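PDB 3TGH: glideosome-associated protein 50, which serves in the glideosome complex of the malaria parasite, where it may help assemble and hold the invasion motor at the inner membrane complex. Local coordinates for residues Pro75-Leu80 and Lys120-Asn125; Phe154-Thr159 and Ile194-Gln199. All blocks are in the same frame, centred on the assembly; numbering follows the deposited sequence.

Contact 1 of 2, residues Pro75-Leu80 and Lys120-Asn125; sequences PFFTVL and KWIMPN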
ATOM      1  N   PRO A  75       5.451  -7.976   9.396  1.00 25.51           N
ATOM      2  CA  PRO A  75       4.123  -7.779   8.818  1.00 25.05           C
ATOM      3  C   PRO A  75       4.168  -7.487   7.329  1.00 25.39           C
ATOM      4  O   PRO A  75       5.074  -6.801   6.870  1.00 25.38           O
ATOM      5  CB  PRO A  75       3.589  -6.555   9.573  1.00 27.46           C
ATOM      6  CG  PRO A  75       4.331  -6.565  10.853  1.00 28.51           C
ATOM      7  CD  PRO A  75       5.703  -7.033  10.497  1.00 26.65           C
ATOM      8  N   PHE A  76       3.193  -8.039   6.610  1.00 23.57           N
ATOM      9  CA  PHE A  76       2.965  -7.807   5.187  1.00 22.60           C
ATOM     10  C   PHE A  76       1.524  -7.294   5.078  1.00 22.06           C
ATOM     11  O   PHE A  76       0.571  -8.091   5.003  1.00 21.88           O
ATOM     12  CB  PHE A  76       3.156  -9.125   4.433  1.00 22.26           C
ATOM     13  CG  PHE A  76       3.110  -8.997   2.932  1.00 23.14           C
ATOM     14  CD1 PHE A  76       4.269  -8.755   2.206  1.00 23.49           C
ATOM     15  CD2 PHE A  76       1.928  -9.193   2.244  1.00 24.89           C
ATOM     16  CE1 PHE A  76       4.235  -8.663   0.820  1.00 23.80           C
ATOM     17  CE2 PHE A  76       1.887  -9.095   0.852  1.00 22.72           C
ATOM     18  CZ  PHE A  76       3.042  -8.825   0.150  1.00 21.31           C
ATOM     19  N   PHE A  77       1.369  -5.969   5.140  1.00 21.84           N
ATOM     20  CA  PHE A  77       0.062  -5.317   5.156  1.00 19.23           C
ATOM     21  C   PHE A  77      -0.372  -5.196   3.711  1.00 21.18           C
ATOM     22  O   PHE A  77       0.251  -4.458   2.934  1.00 23.44           O
ATOM     23  CB  PHE A  77       0.126  -3.908   5.750  1.00 20.76           C
ATOM     24  CG  PHE A  77       0.500  -3.861   7.208  1.00 20.80           C
ATOM     25  CD1 PHE A  77      -0.424  -4.196   8.183  1.00 25.25           C
ATOM     26  CD2 PHE A  77       1.757  -3.432   7.599  1.00 22.13           C
ATOM     27  CE1 PHE A  77      -0.078  -4.143   9.530  1.00 27.26           C
ATOM     28  CE2 PHE A  77       2.106  -3.379   8.940  1.00 24.89           C
ATOM     29  CZ  PHE A  77       1.188  -3.733   9.903  1.00 27.69           C
ATOM     30  N   THR A  78      -1.422  -5.910   3.344  1.00 19.81           N
ATOM     31  CA  THR A  78      -1.835  -5.922   1.958  1.00 18.58           C
ATOM     32  C   THR A  78      -3.290  -5.521   1.754  1.00 20.67           C
ATOM     33  O   THR A  78      -4.061  -5.387   2.697  1.00 21.54           O
ATOM     34  CB  THR A  78      -1.523  -7.281   1.303  1.00 21.51           C
ATOM     35  OG1 THR A  78      -1.686  -7.144  -0.116  1.00 21.20           O
ATOM     36  CG2 THR A  78      -2.430  -8.376   1.826  1.00 22.22           C
ATOM     37  N   VAL A  79      -3.619  -5.247   0.493  1.00 20.24           N
ATOM     38  CA  VAL A  79      -4.979  -4.995   0.055  1.00 22.17           C
ATOM     39  C   VAL A  79      -5.200  -5.781  -1.230  1.00 21.01           C
ATOM     40  O   VAL A  79      -4.250  -6.272  -1.840  1.00 20.60           O
ATOM     41  CB  VAL A  79      -5.222  -3.504  -0.275  1.00 21.99           C
ATOM     42  CG1 VAL A  79      -5.134  -2.650   0.978  1.00 25.32           C
ATOM     43  CG2 VAL A  79      -4.223  -3.016  -1.331  1.00 25.81           C
ATOM     44  N   LEU A  80      -6.461  -5.885  -1.627  1.00 20.86           N
ATOM     45  CA  LEU A  80      -6.815  -6.516  -2.884  1.00 20.53           C
ATOM     46  C   LEU A  80      -6.807  -5.507  -4.014  1.00 19.19           C
ATOM     47  O   LEU A  80      -7.151  -4.330  -3.839  1.00 21.31           O
ATOM     48  CB  LEU A  80      -8.205  -7.141  -2.790  1.00 23.09           C
ATOM     49  CG  LEU A  80      -8.279  -8.629  -2.420  1.00 30.45           C
ATOM     50  CD1 LEU A  80      -7.152  -9.140  -1.545  1.00 24.96           C
ATOM     51  CD2 LEU A  80      -9.635  -8.982  -1.893  1.00 26.84           C
ATOM     52  N   LYS A 120       4.402 -12.189   7.537  1.00 26.20           N
ATOM     53  CA  LYS A 120       3.073 -12.484   8.076  1.00 26.58           C
ATOM     54  C   LYS A 120       2.001 -11.717   7.280  1.00 25.55           C
ATOM     55  O   LYS A 120       1.964 -10.497   7.292  1.00 24.14           O
ATOM     56  CB  LYS A 120       3.001 -12.125   9.564  1.00 28.82           C
ATOM     57  CG  LYS A 120       1.706 -12.582  10.251  1.00 34.36           C
ATOM     58  CD  LYS A 120       1.630 -12.142  11.703  1.00 43.88           C
ATOM     59  CE  LYS A 120       0.378 -12.705  12.380  1.00 48.45           C
ATOM     60  NZ  LYS A 120       0.257 -12.297  13.813  1.00 56.03           N
ATOM     61  N   TRP A 121       1.132 -12.462   6.608  1.00 24.89           N
ATOM     62  CA  TRP A 121       0.063 -11.910   5.781  1.00 26.19           C
ATOM     63  C   TRP A 121      -0.989 -11.237   6.664  1.00 26.16           C
ATOM     64  O   TRP A 121      -1.602 -11.893   7.500  1.00 25.70           O
ATOM     65  CB  TRP A 121      -0.544 -13.063   4.986  1.00 27.61           C
ATOM     66  CG  TRP A 121      -1.577 -12.718   3.975  1.00 24.95           C
ATOM     67  CD1 TRP A 121      -2.921 -12.628   4.179  1.00 26.04           C
ATOM     68  CD2 TRP A 121      -1.368 -12.485   2.582  1.00 23.61           C
ATOM     69  NE1 TRP A 121      -3.562 -12.330   3.005  1.00 25.00           N
ATOM     70  CE2 TRP A 121      -2.633 -12.240   2.007  1.00 22.58           C
ATOM     71  CE3 TRP A 121      -0.236 -12.450   1.763  1.00 23.64           C
ATOM     72  CZ2 TRP A 121      -2.796 -11.968   0.651  1.00 23.32           C
ATOM     73  CZ3 TRP A 121      -0.407 -12.185   0.409  1.00 23.98           C
ATOM     74  CH2 TRP A 121      -1.674 -11.941  -0.125  1.00 24.91           C
ATOM     75  N   ILE A 122      -1.167  -9.928   6.487  1.00 25.11           N
ATOM     76  CA  ILE A 122      -2.110  -9.145   7.276  1.00 23.46           C
ATOM     77  C   ILE A 122      -3.108  -8.463   6.346  1.00 26.66           C
ATOM     78  O   ILE A 122      -2.729  -7.670   5.480  1.00 23.22           O
ATOM     79  CB  ILE A 122      -1.395  -8.095   8.137  1.00 26.76           C
ATOM     80  CG1 ILE A 122      -0.434  -8.785   9.111  1.00 31.81           C
ATOM     81  CG2 ILE A 122      -2.410  -7.239   8.907  1.00 27.55           C
ATOM     82  CD1 ILE A 122       0.271  -7.839  10.043  1.00 37.51           C
ATOM     83  N   MET A 123      -4.381  -8.810   6.512  1.00 23.05           N
ATOM     84  CA  MET A 123      -5.468  -8.128   5.800  1.00 21.49           C
ATOM     85  C   MET A 123      -6.763  -8.416   6.578  1.00 23.45           C
ATOM     86  O   MET A 123      -7.525  -9.315   6.215  1.00 25.46           O
ATOM     87  CB  MET A 123      -5.569  -8.592   4.341  1.00 23.43           C
ATOM     88  CG  MET A 123      -6.430  -7.651   3.524  1.00 22.29           C
ATOM     89  SD  MET A 123      -6.569  -8.096   1.779  1.00 30.62           S
ATOM     90  CE  MET A 123      -7.786  -9.412   1.910  1.00 29.46           C
ATOM     91  N   PRO A 124      -6.995  -7.674   7.674  1.00 23.46           N
ATOM     92  CA  PRO A 124      -8.127  -7.970   8.576  1.00 26.06           C
ATOM     93  C   PRO A 124      -9.505  -7.663   7.966  1.00 25.07           C
ATOM     94  O   PRO A 124     -10.525  -8.196   8.426  1.00 25.87           O
ATOM     95  CB  PRO A 124      -7.847  -7.088   9.793  1.00 28.33           C
ATOM     96  CG  PRO A 124      -7.005  -5.987   9.281  1.00 26.52           C
ATOM     97  CD  PRO A 124      -6.186  -6.544   8.157  1.00 23.55           C
ATOM     98  N   ASN A 125      -9.508  -6.817   6.935  1.00 21.73           N
ATOM     99  CA  ASN A 125     -10.689  -6.489   6.154  1.00 20.63           C
ATOM    100  C   ASN A 125     -10.183  -5.932   4.822  1.00 20.74           C
ATOM    101  O   ASN A 125      -8.979  -5.673   4.676  1.00 20.72           O
ATOM    102  CB  ASN A 125     -11.565  -5.466   6.881  1.00 22.44           C
ATOM    103  CG  ASN A 125     -12.900  -5.221   6.174  1.00 24.98           C
ATOM    104  OD1 ASN A 125     -13.519  -6.148   5.661  1.00 24.13           O
ATOM    105  ND2 ASN A 125     -13.328  -3.962   6.132  1.00 26.54           N
TER
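I122 lies beside F77, both side chains rising from the same face of two parallel strands, and its branches divide the work. CB sits 3.7 Å from F76 O; CG2, anti to the backbone N, meets F77 CD1 at 3.7 Å; CD1, at the tip of the other branch, touches both F77 CE1 and P75 CB, the latter at 3.6 Å. A beta-branched residue suits the place, since both arms bear on the F77 ring and the longer one also reaches P75, while the backbone stays extended. Three hydrogen bonds join the strands: F76 N to K120 O, I122 N to F76 O, and T78 N to I122 O, the last 3.1 Å long and nearly straight at 172°. On the opposite face T78 CG2 stands over the W121 indole, 4.0 Å from the centroid of the six-membered ring, a CH-pi contact. The F76 ring lies near parallel to that indole, at 18°, but slid so far aside that the two barely overlap. Farther along the chain, M123 bends at chi3 (79°): its unbranched thioether lets SD and CE both meet L80 CD1, CE at 3.5 Å. T78 OG1 bonds N44, and W121 NE1 the carbonyl of Q92. Strand 120-122 is the outermost of its sheet, with 75-78 between it and 37-40; helix 89-97 packs against W121, M123 and L80, and strand 128-136 against F77 and M123.

Contact 2 of 2, residues Phe154-Thr159 and Ile194-Gln199; sequences FIFIDT and IVVGDQ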
ATOM      1  N   PHE A 154      -1.240   4.652   8.681  1.00 20.89           N
ATOM      2  CA  PHE A 154      -1.318   3.913   7.427  1.00 21.28           C
ATOM      3  C   PHE A 154      -2.770   3.530   7.210  1.00 21.87           C
ATOM      4  O   PHE A 154      -3.380   2.865   8.052  1.00 23.01           O
ATOM      5  CB  PHE A 154      -0.426   2.671   7.494  1.00 20.59           C
ATOM      6  CG  PHE A 154       1.037   2.991   7.481  1.00 23.10           C
ATOM      7  CD1 PHE A 154       1.699   3.322   8.645  1.00 24.76           C
ATOM      8  CD2 PHE A 154       1.752   2.992   6.285  1.00 21.94           C
ATOM      9  CE1 PHE A 154       3.059   3.632   8.626  1.00 26.59           C
ATOM     10  CE2 PHE A 154       3.104   3.303   6.263  1.00 24.83           C
ATOM     11  CZ  PHE A 154       3.756   3.623   7.431  1.00 25.13           C
ATOM     12  N   ILE A 155      -3.339   3.987   6.096  1.00 21.25           N
ATOM     13  CA  ILE A 155      -4.730   3.723   5.772  1.00 20.74           C
ATOM     14  C   ILE A 155      -4.770   2.869   4.502  1.00 21.03           C
ATOM     15  O   ILE A 155      -4.163   3.212   3.473  1.00 21.30           O
ATOM     16  CB  ILE A 155      -5.520   5.023   5.606  1.00 22.02           C
ATOM     17  CG1 ILE A 155      -5.578   5.758   6.960  1.00 24.36           C
ATOM     18  CG2 ILE A 155      -6.942   4.741   5.088  1.00 21.25           C
ATOM     19  CD1 ILE A 155      -5.948   7.231   6.842  1.00 26.13           C
ATOM     20  N   PHE A 156      -5.448   1.734   4.594  1.00 20.28           N
ATOM     21  CA  PHE A 156      -5.498   0.766   3.500  1.00 20.06           C
ATOM     22  C   PHE A 156      -6.889   0.764   2.901  1.00 21.00           C
ATOM     23  O   PHE A 156      -7.881   0.552   3.603  1.00 20.79           O
ATOM     24  CB  PHE A 156      -5.105  -0.630   3.995  1.00 21.52           C
ATOM     25  CG  PHE A 156      -3.705  -0.698   4.527  1.00 21.70           C
ATOM     26  CD1 PHE A 156      -3.432  -0.357   5.850  1.00 18.92           C
ATOM     27  CD2 PHE A 156      -2.646  -1.058   3.696  1.00 20.97           C
ATOM     28  CE1 PHE A 156      -2.121  -0.391   6.343  1.00 20.95           C
ATOM     29  CE2 PHE A 156      -1.349  -1.092   4.174  1.00 21.60           C
ATOM     30  CZ  PHE A 156      -1.084  -0.742   5.506  1.00 21.27           C
ATOM     31  N   ILE A 157      -6.964   1.004   1.593  1.00 21.94           N
ATOM     32  CA  ILE A 157      -8.250   1.099   0.900  1.00 21.73           C
ATOM     33  C   ILE A 157      -8.386   0.038  -0.180  1.00 21.76           C
ATOM     34  O   ILE A 157      -7.389  -0.435  -0.733  1.00 22.15           O
ATOM     35  CB  ILE A 157      -8.478   2.508   0.275  1.00 22.76           C
ATOM     36  CG1 ILE A 157      -7.392   2.872  -0.732  1.00 23.86           C
ATOM     37  CG2 ILE A 157      -8.518   3.573   1.358  1.00 24.64           C
ATOM     38  CD1 ILE A 157      -7.671   4.205  -1.475  1.00 22.52           C
ATOM     39  N   ASP A 158      -9.632  -0.337  -0.453  1.00 21.74           N
ATOM     40  CA  ASP A 158      -9.954  -1.194  -1.570  1.00 21.09           C
ATOM     41  C   ASP A 158     -10.591  -0.323  -2.633  1.00 22.74           C
ATOM     42  O   ASP A 158     -11.753   0.071  -2.514  1.00 23.21           O
ATOM     43  CB  ASP A 158     -10.898  -2.318  -1.177  1.00 22.18           C
ATOM     44  CG  ASP A 158     -11.043  -3.336  -2.286  1.00 23.46           C
ATOM     45  OD1 ASP A 158     -11.428  -2.940  -3.400  1.00 23.99           O
ATOM     46  OD2 ASP A 158     -10.725  -4.512  -2.069  1.00 23.12           O
ATOM     47  N   THR A 159      -9.829  -0.028  -3.676  1.00 20.96           N
ATOM     48  CA  THR A 159     -10.303   0.890  -4.696  1.00 21.10           C
ATOM     49  C   THR A 159     -11.415   0.310  -5.577  1.00 23.04           C
ATOM     50  O   THR A 159     -12.121   1.075  -6.239  1.00 25.13           O
ATOM     51  CB  THR A 159      -9.149   1.442  -5.556  1.00 21.70           C
ATOM     52  OG1 THR A 159      -8.329   0.376  -6.032  1.00 22.64           O
ATOM     53  CG2 THR A 159      -8.292   2.408  -4.746  1.00 21.32           C
ATOM     54  N   ILE A 194      -0.161   7.959   5.318  1.00 24.16           N
ATOM     55  CA  ILE A 194       0.164   7.208   4.115  1.00 23.25           C
ATOM     56  C   ILE A 194      -1.037   6.342   3.761  1.00 23.30           C
ATOM     57  O   ILE A 194      -1.533   5.584   4.586  1.00 23.58           O
ATOM     58  CB  ILE A 194       1.407   6.298   4.326  1.00 24.09           C
ATOM     59  CG1 ILE A 194       2.644   7.140   4.664  1.00 31.22           C
ATOM     60  CG2 ILE A 194       1.687   5.427   3.083  1.00 21.25           C
ATOM     61  CD1 ILE A 194       2.784   7.449   6.145  1.00 38.52           C
ATOM     62  N   VAL A 195      -1.506   6.459   2.523  1.00 22.32           N
ATOM     63  CA  VAL A 195      -2.628   5.663   2.055  1.00 21.25           C
ATOM     64  C   VAL A 195      -2.112   4.674   1.004  1.00 22.19           C
ATOM     65  O   VAL A 195      -1.249   5.017   0.193  1.00 22.55           O
ATOM     66  CB  VAL A 195      -3.741   6.559   1.479  1.00 22.14           C
ATOM     67  CG1 VAL A 195      -4.925   5.730   1.006  1.00 21.69           C
ATOM     68  CG2 VAL A 195      -4.193   7.603   2.517  1.00 23.43           C
ATOM     69  N   VAL A 196      -2.623   3.447   1.057  1.00 20.71           N
ATOM     70  CA  VAL A 196      -2.188   2.353   0.187  1.00 20.64           C
ATOM     71  C   VAL A 196      -3.404   1.743  -0.490  1.00 20.92           C
ATOM     72  O   VAL A 196      -4.389   1.414   0.182  1.00 20.78           O
ATOM     73  CB  VAL A 196      -1.481   1.247   1.027  1.00 21.07           C
ATOM     74  CG1 VAL A 196      -1.079   0.069   0.144  1.00 20.08           C
ATOM     75  CG2 VAL A 196      -0.266   1.822   1.755  1.00 23.05           C
ATOM     76  N   GLY A 197      -3.360   1.597  -1.818  1.00 20.60           N
ATOM     77  CA  GLY A 197      -4.475   1.034  -2.563  1.00 20.98           C
ATOM     78  C   GLY A 197      -4.018   0.410  -3.866  1.00 22.84           C
ATOM     79  O   GLY A 197      -2.808   0.315  -4.138  1.00 22.75           O
ATOM     80  N   ASP A 198      -4.982  -0.008  -4.679  1.00 20.91           N
ATOM     81  CA  ASP A 198      -4.682  -0.644  -5.966  1.00 19.82           C
ATOM     82  C   ASP A 198      -4.595   0.406  -7.101  1.00 22.10           C
ATOM     83  O   ASP A 198      -3.527   0.630  -7.672  1.00 21.53           O
ATOM     84  CB  ASP A 198      -5.723  -1.721  -6.279  1.00 19.55           C
ATOM     85  CG  ASP A 198      -5.585  -2.286  -7.686  1.00 23.07           C
ATOM     86  OD1 ASP A 198      -4.441  -2.463  -8.150  1.00 24.36           O
ATOM     87  OD2 ASP A 198      -6.620  -2.578  -8.316  1.00 24.46           O
ATOM     88  N   GLN A 199      -5.719   1.045  -7.404  1.00 24.59           N
ATOM     89  CA  GLN A 199      -5.817   1.966  -8.534  1.00 23.47           C
ATOM     90  C   GLN A 199      -5.252   3.363  -8.212  1.00 22.94           C
ATOM     91  O   GLN A 199      -5.684   4.006  -7.252  1.00 23.09           O
ATOM     92  CB  GLN A 199      -7.286   2.075  -8.973  1.00 25.66           C
ATOM     93  CG  GLN A 199      -7.575   3.123 -10.025  1.00 27.06           C
ATOM     94  CD  GLN A 199      -6.922   2.827 -11.352  1.00 30.26           C
ATOM     95  OE1 GLN A 199      -7.118   1.756 -11.927  1.00 27.73           O
ATOM     96  NE2 GLN A 199      -6.154   3.791 -11.864  1.00 27.69           N
TER
HETATM   97  O   HOH W   1      -7.094  -1.510  -3.260  1.00 12.77           O
HETATM   98  O   HOH W   2      -9.009  -1.871  -7.329  1.00 14.54           O
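F154 lays its ring beside I194: CD2 is 3.9 Å from I194 CB, and I194 CD1 stands over one ring face, offset toward the rim. The chi2 of I194 (86°) places that CD1 there. Two residues on, F156 lies side by side with V196, CD2 3.7 Å from V196 CB, though the valine meets that ring obliquely. Between the parallel strands run bonds from I155 N to I194 O, V196 N to I155 O and I157 N to V196 O, the middle one more bent (156°) than the others. On the other face I157 CD1 reaches V195 CG1, the side chains crossing at about a right angle. G197 suits its position because a CB would collide with I157 CG1. Past the strands the chemistry turns polar: T159 OG1, set between the backbone N and carbonyl carbon (chi1 50°), accepts the N-H of Q199, with OG1 3.0 Å from Q199 N. A water hydrogen-bonded to T159 OG1 donates to D198 OD2, its oxygen 2.7 Å from that OD2; a second water donates to I157 O and accepts from T159 N, with a weak bond from D198 N. D198 OD2 chiefly bonds ND1 of the metal ligand H233, consistent with a second-shell place at that site. The strands belong to a beta-alpha-beta unit whose helix 169-189 packs on I155 and I157; strand 228-231 continues the sheet beyond V195, and strand 128-136 flanks F154 and F156 on the other side.

How the contacts relate
Both contacts pair parallel strands of the calcineurin-like fold, but in different sheets: contact 1 lies at the edge strand of one and is mostly buried, with exposure confined to K120, P75 and I122 among its touching residues, whereas contact 2, about 12 Å away between centres, is buried throughout apart from Q199. The sheets face each other and touch here, F77 CB meeting F156 CZ at 3.4 Å and V79 CG1 packing on F156 CB. The downstream residues differ in chemistry. In contact 1 M123 and L80 meet through sulphur and methyls; contact 2 has a hydroxyl, waters and D198, consistent with its nearness to the metal-binding H233.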